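Local coordinates for protein C-1-tetrahydrofolate synthase, cytoplasmic, putative (Trypanosoma brucei, PDB 4CJX) that probably acts in one-carbon metabolism as an NADP-dependent methylenetetrahydrofolate dehydrogenase and methenyltetrahydrofolate cyclohydrolase, working as a homodimer, at residues R104-L109 against I118-P123; A132-I137 against D144-V149; G152-H155 against N160-I163. One frame throughout, in Å; residues are numbered along the deposited sequence.

Contact 1 (R104-L109 against I118-P123); sequences REVIRL and IVVQLP. With 9L9 ((2S)-2-[[4-[[2,4-bis(azanyl)-6-oxidanylidene-1H-pyrimidin-5-yl]carbamoylamino]phenyl]carbonylamino]pentanedioic acid), chain G.
The exocyclic amino nitrogen N2A of the inhibitor 9L9 is gripped from two directions, by the carboxylate of Asp144 and by the backbone carbonyl of Val120, a residue whose side chain also touches helix 99-110. The bond from N2A to Val120 O is short, 2.7 Å. Beyond it the backbone continues the reading of the pyrimidine edge: Leu122 N donates to ring nitrogen N1 at 3.2 Å in a nearly straight bond (171° at the hydrogen), and N7 returns a hydrogen to Leu122 O at 2.8 Å. Acceptor, donor and acceptor on the chain thus meet donor, acceptor and donor on the ligand, just ahead of the cis peptide bond that leads into Pro123. Gln121 works differently. Its chain bends at chi2 (71°) and lays the amide against one face of the pyrimidine, with NE2 3.3 Å from 9L9 N7, while OE1 is hydrogen-bonded to Lys77.

On the side remote from the inhibitor the strand is backed by the helix, which runs almost antiparallel to it (163°) with an axis separation of 10.0 Å. Ile118 supplies the main bridge: its extended CG1 branch brings CD1 to 3.7 Å from Leu109 CB, and the same methyl lies 4.0 Å from Val106 O. Farther along, Val106 CG2 and Val120 CG2 meet more loosely at 4.3 Å. Ile62 of strand 58-64 and Phe89 of strand 87-93 also pack on this helix, which thus touches all three strands of the parallel sheet.

No hydrogen bond joins helix to strand; one flank is hydrocarbon, the other a pattern of main-chain groups. Because those groups are backbone, reading of this edge probably depends more on chain path than on side-chain identity, whereas Asp144 and Lys77 add side-chain bonds.

Contact 2 (A132-I137 against D144-V149); sequences AALSKI and DCLLPV. With 9L9 ((2S)-2-[[4-[[2,4-bis(azanyl)-6-oxidanylidene-1H-pyrimidin-5-yl]carbamoylamino]phenyl]carbonylamino]pentanedioic acid), chain G.
Ser135 and Leu147 mark the closest backbone approach, 6.5 Å between their CA atoms, where a type I turn from Leu134 to Ile137 faces the residue at the N-cap of helix 148-151. Leu147 fits its forked end to that turn: CD2 lies 3.3 Å from Leu134 O and 3.8 Å from Ser135 CA, while CD1 lies 3.3 Å from Ile137 O. The two methyls therefore reach the carbonyl oxygens of the first and last residues of the turn, a close fit with no hydrogen bond across it. The turn is braced internally by the bond from Ile137 N to Leu134 O. Beside it Leu134 and Leu146 cross obliquely, Leu134 CD2 meeting Leu146 CD1 at 4.0 Å.

Asp144 addresses the inhibitor instead, with CG anti to its own carbonyl carbon (chi1 -75°), a setting that carries the carboxylate to the pyrimidine edge. There it takes the ring in a two-pronged grip: 9L9 N3 donates to OD1 at 2.8 Å and N2A to OD2 at 2.9 Å. Asp142, in turn, accepts the backbone N-H groups of Leu146 and Leu147, holding the chain between pocket and turn.

Leu134 and Ile137 rest on Val120 of strand 117-120, Ala132 and Ala133 lean on helix 99-110, and at the other end Pro148 and Val149 pack against Val149 of the second subunit.

Contact 3 (G152-H155 against N160-I163); sequences GQLH and NPAI
The connection between helix 148-151 and helix 166-178 doubles back on itself, and its two limbs touch where Leu154 and Gln153 meet Pro161. Their closest CA atoms, those of Gln153 and Pro161, are 6.2 Å apart, and both limbs lack regular secondary structure, although residues 153 to 155 have helical backbone angles. The closest touches from the first limb come from one methyl of Leu154. With CG beside the backbone N, chi2 (-173°) sends CD1 anti to CA and leaves CD2 as the branch turned to the second limb, 3.9 Å from Pro161 CG and 4.0 Å from Pro161 CB. The leucine branch and the proline ring cross at about a right angle, and the methyl meets the CB-CG edge of the ring, close to the ring's mean plane, not a face. The same CD2 is 3.8 Å from Ile163 O, which leaves this methyl bridging the proline and the main chain two residues farther on. Gln153 adds a looser touch through its aliphatic base, CB to Pro161 CB at 4.3 Å.

In the fold this loop falls in the NAD(P)-binding family region, a Rossmann-type unit built on a parallel sheet, and packs on its helix 197-206. That helix meets Leu154 with Pro199 and Thr202, and Asn206 donates its ND2 to Leu154 O, so the leucine is held by its backbone as well as by its side chain. Val164 and Pro165 also pack on Leu154. The side chain of Ile195, a residue that binds NADP(+), is about 9 Å from that of Leu154.

No hydrogen bond passes between the two limbs, and the surface they bury together is a modest 151 Å². Gln153 also packs on Pro148 of the second subunit, and the neighbouring His155 packs on Leu198 of that subunit.

Overall arrangement
The three contacts follow one another along the chain, each closing before the next opens. Contacts 1 and 2 lie 10 Å apart, centre to centre, and share the inhibitor: strand 117-120 runs into the loop before helix 130-134, and Val106 and Val120 of contact 1 pack on the turn of contact 2. Contact 3 is 14 Å from contact 2 and 22 Å from contact 1; it touches contact 2 where Cys145 SG meets Ile163 O, but not contact 1. The series thus passes from the three-stranded sheet of the catalytic domain to the NAD(P)-binding side; contacts 2 and 3 both reach the second subunit, and contact 2 alone joins the inhibitor pocket to that interface.

Contact 1 (R104-L109 against I118-P123)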
# COMPACT_ATOMS: atom_id res chain seq x y z
N ARG B 104 14.31 -11.16 -21.94
CA ARG B 104 13.96 -12.04 -23.06
C ARG B 104 13.41 -13.38 -22.56
O ARG B 104 12.48 -13.95 -23.14
N GLU B 105 14.00 -13.88 -21.49
CA GLU B 105 13.55 -15.11 -20.87
C GLU B 105 12.13 -14.95 -20.24
O GLU B 105 11.26 -15.83 -20.37
CB GLU B 105 14.58 -15.54 -19.83
CG GLU B 105 14.39 -16.94 -19.31
CD GLU B 105 14.41 -17.96 -20.43
OE1 GLU B 105 15.37 -17.97 -21.23
OE2 GLU B 105 13.45 -18.77 -20.50
N VAL B 106 11.89 -13.83 -19.57
CA VAL B 106 10.54 -13.52 -19.06
C VAL B 106 9.51 -13.48 -20.22
O VAL B 106 8.45 -14.08 -20.13
CB VAL B 106 10.53 -12.20 -18.24
CG1 VAL B 106 9.11 -11.75 -17.93
CG2 VAL B 106 11.30 -12.39 -16.95
N ILE B 107 9.87 -12.82 -21.31
CA ILE B 107 8.97 -12.68 -22.47
C ILE B 107 8.66 -14.03 -23.13
O ILE B 107 7.50 -14.30 -23.47
CB ILE B 107 9.55 -11.67 -23.48
CG1 ILE B 107 9.46 -10.27 -22.88
CG2 ILE B 107 8.83 -11.75 -24.85
CD1 ILE B 107 10.40 -9.28 -23.52
N ARG B 108 9.68 -14.86 -23.29
CA ARG B 108 9.50 -16.22 -23.77
C ARG B 108 8.44 -16.95 -22.96
O ARG B 108 7.51 -17.56 -23.52
CB ARG B 108 10.83 -16.98 -23.72
N LEU B 109 8.54 -16.86 -21.64
CA LEU B 109 7.56 -17.51 -20.76
C LEU B 109 6.16 -16.88 -20.84
O LEU B 109 5.17 -17.58 -20.66
CB LEU B 109 8.08 -17.54 -19.32
CG LEU B 109 9.37 -18.36 -19.18
CD1 LEU B 109 10.08 -18.02 -17.88
CD2 LEU B 109 9.06 -19.84 -19.30
N ILE B 118 4.79 -17.17 -13.57
CA ILE B 118 6.21 -16.86 -13.64
C ILE B 118 6.72 -16.28 -12.32
O ILE B 118 6.24 -15.26 -11.84
CB ILE B 118 6.50 -15.84 -14.75
CG1 ILE B 118 6.12 -16.41 -16.12
CG2 ILE B 118 7.97 -15.42 -14.74
CD1 ILE B 118 6.01 -15.37 -17.22
N VAL B 119 7.72 -16.95 -11.76
CA VAL B 119 8.33 -16.55 -10.51
C VAL B 119 9.79 -16.15 -10.79
O VAL B 119 10.59 -16.95 -11.29
CB VAL B 119 8.28 -17.70 -9.48
CG1 VAL B 119 9.20 -17.42 -8.28
CG2 VAL B 119 6.87 -17.95 -8.99
N VAL B 120 10.13 -14.91 -10.47
CA VAL B 120 11.51 -14.44 -10.60
C VAL B 120 12.07 -14.39 -9.17
O VAL B 120 11.74 -13.49 -8.42
CB VAL B 120 11.61 -13.06 -11.31
CG1 VAL B 120 13.04 -12.53 -11.30
CG2 VAL B 120 11.05 -13.13 -12.73
N GLN B 121 12.89 -15.37 -8.81
CA GLN B 121 13.38 -15.48 -7.43
C GLN B 121 14.26 -14.28 -7.04
O GLN B 121 15.19 -13.91 -7.74
CB GLN B 121 14.11 -16.82 -7.23
CG GLN B 121 14.43 -17.17 -5.78
CD GLN B 121 13.23 -17.54 -4.93
OE1 GLN B 121 12.19 -17.99 -5.43
NE2 GLN B 121 13.38 -17.39 -3.63
N LEU B 122 13.88 -13.63 -5.95
CA LEU B 122 14.62 -12.50 -5.42
C LEU B 122 15.47 -12.98 -4.24
O LEU B 122 15.10 -13.94 -3.55
CB LEU B 122 13.63 -11.41 -4.94
CG LEU B 122 12.48 -10.98 -5.86
CD1 LEU B 122 11.58 -9.95 -5.18
CD2 LEU B 122 13.03 -10.43 -7.16
N PRO B 123 16.57 -12.28 -3.95
CA PRO B 123 17.00 -11.04 -4.60
C PRO B 123 17.64 -11.30 -5.96
O PRO B 123 18.22 -12.37 -6.18
CB PRO B 123 18.04 -10.46 -3.61
CG PRO B 123 18.55 -11.65 -2.86
CD PRO B 123 17.38 -12.59 -2.74
N2A 9L9 G . 10.07 -14.05 -6.32
N1 9L9 G . 11.26 -14.32 -4.23
C2 9L9 G . 10.11 -14.50 -4.92
N3 9L9 G . 8.98 -15.09 -4.36
C4 9L9 G . 9.17 -15.46 -3.02
O4A 9L9 G . 8.17 -15.96 -2.54
N5A 9L9 G . 10.51 -15.82 -1.02
C5 9L9 G . 10.34 -15.27 -2.28
C6 9L9 G . 11.39 -14.70 -2.94
N7 9L9 G . 12.65 -14.46 -2.25
O8A 9L9 G . 10.35 -18.00 -1.66
N9 9L9 G . 10.77 -17.50 0.49
C1B 9L9 G . 10.80 -18.76 1.02
C2B 9L9 G . 11.29 -18.89 2.34
C3B 9L9 G . 11.38 -20.13 2.96
C4B 9L9 G . 10.99 -21.30 2.30
C5B 9L9 G . 10.46 -21.16 1.00
C6B 9L9 G . 10.38 -19.92 0.36
C7B 9L9 G . 11.03 -22.64 3.02
O7B 9L9 G . 10.22 -23.47 2.68
CAW 9L9 G . 10.56 -17.15 -0.81
N 9L9 G . 11.86 -22.88 4.06
CA 9L9 G . 11.86 -24.10 4.86
C 9L9 G . 11.20 -23.79 6.18
OXT 9L9 G . 11.19 -22.60 6.54
CB 9L9 G . 13.24 -24.60 5.23
CG 9L9 G . 14.28 -24.21 4.20
CD 9L9 G . 15.50 -25.05 4.41
OE1 9L9 G . 15.37 -26.27 4.37
OE2 9L9 G . 16.59 -24.49 4.63
O 9L9 G . 10.70 -24.70 6.89

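Contact 2 (A132-I137 against D144-V149)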
# COMPACT_ATOMS: atom_id res chain seq x y z
N ALA B 132 12.32 -2.70 -13.80
CA ALA B 132 12.26 -2.89 -15.24
C ALA B 132 11.99 -4.35 -15.57
O ALA B 132 10.98 -4.67 -16.22
CB ALA B 132 13.56 -2.43 -15.88
N ALA B 133 12.86 -5.22 -15.10
CA ALA B 133 12.77 -6.65 -15.38
C ALA B 133 11.43 -7.25 -14.94
O ALA B 133 10.76 -7.93 -15.73
CB ALA B 133 13.94 -7.40 -14.73
N LEU B 134 11.02 -6.97 -13.70
CA LEU B 134 9.76 -7.50 -13.19
C LEU B 134 8.56 -7.00 -14.01
O LEU B 134 7.58 -7.73 -14.21
CB LEU B 134 9.59 -7.15 -11.70
CG LEU B 134 10.55 -7.86 -10.73
CD1 LEU B 134 10.39 -7.31 -9.30
CD2 LEU B 134 10.32 -9.36 -10.73
N SER B 135 8.66 -5.78 -14.50
CA SER B 135 7.57 -5.17 -15.28
C SER B 135 7.29 -5.87 -16.62
O SER B 135 6.29 -5.58 -17.27
CB SER B 135 7.87 -3.69 -15.54
OG SER B 135 8.80 -3.51 -16.61
N LYS B 136 8.16 -6.78 -17.04
CA LYS B 136 7.97 -7.50 -18.31
C LYS B 136 7.05 -8.68 -18.13
O LYS B 136 6.54 -9.22 -19.12
CB LYS B 136 9.31 -7.99 -18.85
CG LYS B 136 10.30 -6.88 -19.20
CD LYS B 136 9.84 -6.05 -20.40
N ILE B 137 6.86 -9.10 -16.88
CA ILE B 137 5.99 -10.24 -16.58
C ILE B 137 4.57 -9.86 -16.95
O ILE B 137 4.09 -8.80 -16.59
CB ILE B 137 5.98 -10.63 -15.08
CG1 ILE B 137 7.39 -10.96 -14.59
CG2 ILE B 137 5.01 -11.79 -14.86
CD1 ILE B 137 7.47 -11.28 -13.10
N ASP B 144 3.79 -14.01 -7.99
CA ASP B 144 4.23 -13.35 -6.77
C ASP B 144 3.48 -12.08 -6.44
O ASP B 144 3.68 -11.53 -5.37
CB ASP B 144 5.70 -12.98 -6.85
CG ASP B 144 6.61 -14.18 -6.67
OD1 ASP B 144 6.49 -14.89 -5.63
OD2 ASP B 144 7.46 -14.36 -7.56
N CYS B 145 2.63 -11.60 -7.34
CA CYS B 145 1.90 -10.34 -7.12
C CYS B 145 2.91 -9.21 -6.87
O CYS B 145 2.82 -8.46 -5.90
CB CYS B 145 0.89 -10.48 -5.97
SG CYS B 145 -0.23 -9.07 -5.82
N LEU B 146 3.90 -9.12 -7.74
CA LEU B 146 4.93 -8.10 -7.62
C LEU B 146 4.61 -6.85 -8.47
O LEU B 146 5.16 -5.77 -8.21
CB LEU B 146 6.29 -8.68 -8.03
CG LEU B 146 7.05 -9.37 -6.90
CD1 LEU B 146 8.16 -10.22 -7.47
CD2 LEU B 146 7.61 -8.37 -5.88
N LEU B 147 3.71 -6.99 -9.45
CA LEU B 147 3.42 -5.91 -10.37
C LEU B 147 2.51 -4.89 -9.68
O LEU B 147 1.58 -5.27 -8.98
CB LEU B 147 2.72 -6.44 -11.63
CG LEU B 147 3.55 -7.20 -12.67
CD1 LEU B 147 2.70 -7.49 -13.90
CD2 LEU B 147 4.75 -6.39 -13.09
N PRO B 148 2.77 -3.58 -9.91
CA PRO B 148 1.88 -2.55 -9.40
C PRO B 148 0.40 -2.82 -9.70
O PRO B 148 -0.41 -2.71 -8.80
CB PRO B 148 2.38 -1.30 -10.12
CG PRO B 148 3.84 -1.54 -10.24
CD PRO B 148 3.96 -3.00 -10.55
N VAL B 149 0.06 -3.20 -10.93
CA VAL B 149 -1.35 -3.46 -11.24
C VAL B 149 -1.94 -4.53 -10.31
O VAL B 149 -3.11 -4.47 -9.98
CB VAL B 149 -1.57 -3.78 -12.74
CG1 VAL B 149 -1.04 -5.16 -13.09
CG2 VAL B 149 -3.05 -3.67 -13.11
N2A 9L9 G . 10.07 -14.05 -6.32
N1 9L9 G . 11.26 -14.32 -4.23
C2 9L9 G . 10.11 -14.50 -4.92
N3 9L9 G . 8.98 -15.09 -4.36
C4 9L9 G . 9.17 -15.46 -3.02
O4A 9L9 G . 8.17 -15.96 -2.54
N5A 9L9 G . 10.51 -15.82 -1.02
C5 9L9 G . 10.34 -15.27 -2.28
C6 9L9 G . 11.39 -14.70 -2.94
N7 9L9 G . 12.65 -14.46 -2.25
O8A 9L9 G . 10.35 -18.00 -1.66
N9 9L9 G . 10.77 -17.50 0.49
C1B 9L9 G . 10.80 -18.76 1.02
C2B 9L9 G . 11.29 -18.89 2.34
C3B 9L9 G . 11.38 -20.13 2.96
C4B 9L9 G . 10.99 -21.30 2.30
C5B 9L9 G . 10.46 -21.16 1.00
C6B 9L9 G . 10.38 -19.92 0.36
C7B 9L9 G . 11.03 -22.64 3.02
O7B 9L9 G . 10.22 -23.47 2.68
CAW 9L9 G . 10.56 -17.15 -0.81
N 9L9 G . 11.86 -22.88 4.06
CA 9L9 G . 11.86 -24.10 4.86
C 9L9 G . 11.20 -23.79 6.18
OXT 9L9 G . 11.19 -22.60 6.54
CB 9L9 G . 13.24 -24.60 5.23
CG 9L9 G . 14.28 -24.21 4.20
CD 9L9 G . 15.50 -25.05 4.41
OE1 9L9 G . 15.37 -26.27 4.37
OE2 9L9 G . 16.59 -24.49 4.63
O 9L9 G . 10.70 -24.70 6.89

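Contact 3 (G152-H155 against N160-I163)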
# COMPACT_ATOMS: atom_id res chain seq x y z
N GLY B 152 -1.47 -3.16 -6.29
CA GLY B 152 -2.39 -2.03 -6.12
C GLY B 152 -3.85 -2.37 -5.88
O GLY B 152 -4.65 -1.47 -5.69
N GLN B 153 -4.20 -3.66 -5.89
CA GLN B 153 -5.56 -4.14 -5.66
C GLN B 153 -5.88 -4.52 -4.23
O GLN B 153 -7.04 -4.67 -3.86
CB GLN B 153 -5.78 -5.43 -6.43
CG GLN B 153 -5.49 -5.34 -7.89
CD GLN B 153 -6.76 -5.50 -8.62
OE1 GLN B 153 -7.50 -4.55 -8.79
NE2 GLN B 153 -7.09 -6.74 -8.95
N LEU B 154 -4.84 -4.74 -3.45
CA LEU B 154 -5.03 -5.40 -2.16
C LEU B 154 -5.83 -4.52 -1.23
O LEU B 154 -6.55 -5.02 -0.39
CB LEU B 154 -3.69 -5.78 -1.54
CG LEU B 154 -2.80 -6.75 -2.35
CD1 LEU B 154 -1.59 -7.15 -1.53
CD2 LEU B 154 -3.53 -8.02 -2.80
N HIS B 155 -5.73 -3.21 -1.40
CA HIS B 155 -6.40 -2.28 -0.49
C HIS B 155 -7.89 -2.11 -0.78
O HIS B 155 -8.62 -1.53 0.04
CB HIS B 155 -5.71 -0.92 -0.53
CG HIS B 155 -6.04 -0.12 -1.75
ND1 HIS B 155 -5.40 -0.29 -2.96
CD2 HIS B 155 -6.97 0.86 -1.94
CE1 HIS B 155 -5.92 0.55 -3.84
NE2 HIS B 155 -6.86 1.26 -3.25
N ASN B 160 -12.46 -8.86 -4.15
CA ASN B 160 -11.43 -9.81 -3.71
C ASN B 160 -10.37 -9.97 -4.80
O ASN B 160 -10.69 -10.24 -5.95
CB ASN B 160 -12.01 -11.15 -3.23
CG ASN B 160 -12.95 -11.78 -4.23
OD1 ASN B 160 -12.94 -11.44 -5.41
ND2 ASN B 160 -13.78 -12.70 -3.76
N PRO B 161 -9.10 -9.75 -4.45
CA PRO B 161 -8.07 -9.76 -5.48
C PRO B 161 -7.79 -11.18 -6.02
O PRO B 161 -7.83 -12.16 -5.28
CB PRO B 161 -6.85 -9.19 -4.74
CG PRO B 161 -7.07 -9.51 -3.32
CD PRO B 161 -8.55 -9.52 -3.10
N ALA B 162 -7.50 -11.25 -7.31
CA ALA B 162 -7.12 -12.51 -7.96
C ALA B 162 -5.90 -13.13 -7.31
O ALA B 162 -5.91 -14.30 -6.91
CB ALA B 162 -6.84 -12.26 -9.43
N ILE B 163 -4.85 -12.31 -7.17
CA ILE B 163 -3.54 -12.76 -6.72
C ILE B 163 -3.18 -11.99 -5.46
O ILE B 163 -3.47 -10.80 -5.33
CB ILE B 163 -2.43 -12.52 -7.79
CG1 ILE B 163 -2.99 -12.62 -9.21
CG2 ILE B 163 -1.29 -13.51 -7.62
CD1 ILE B 163 -1.95 -12.61 -10.32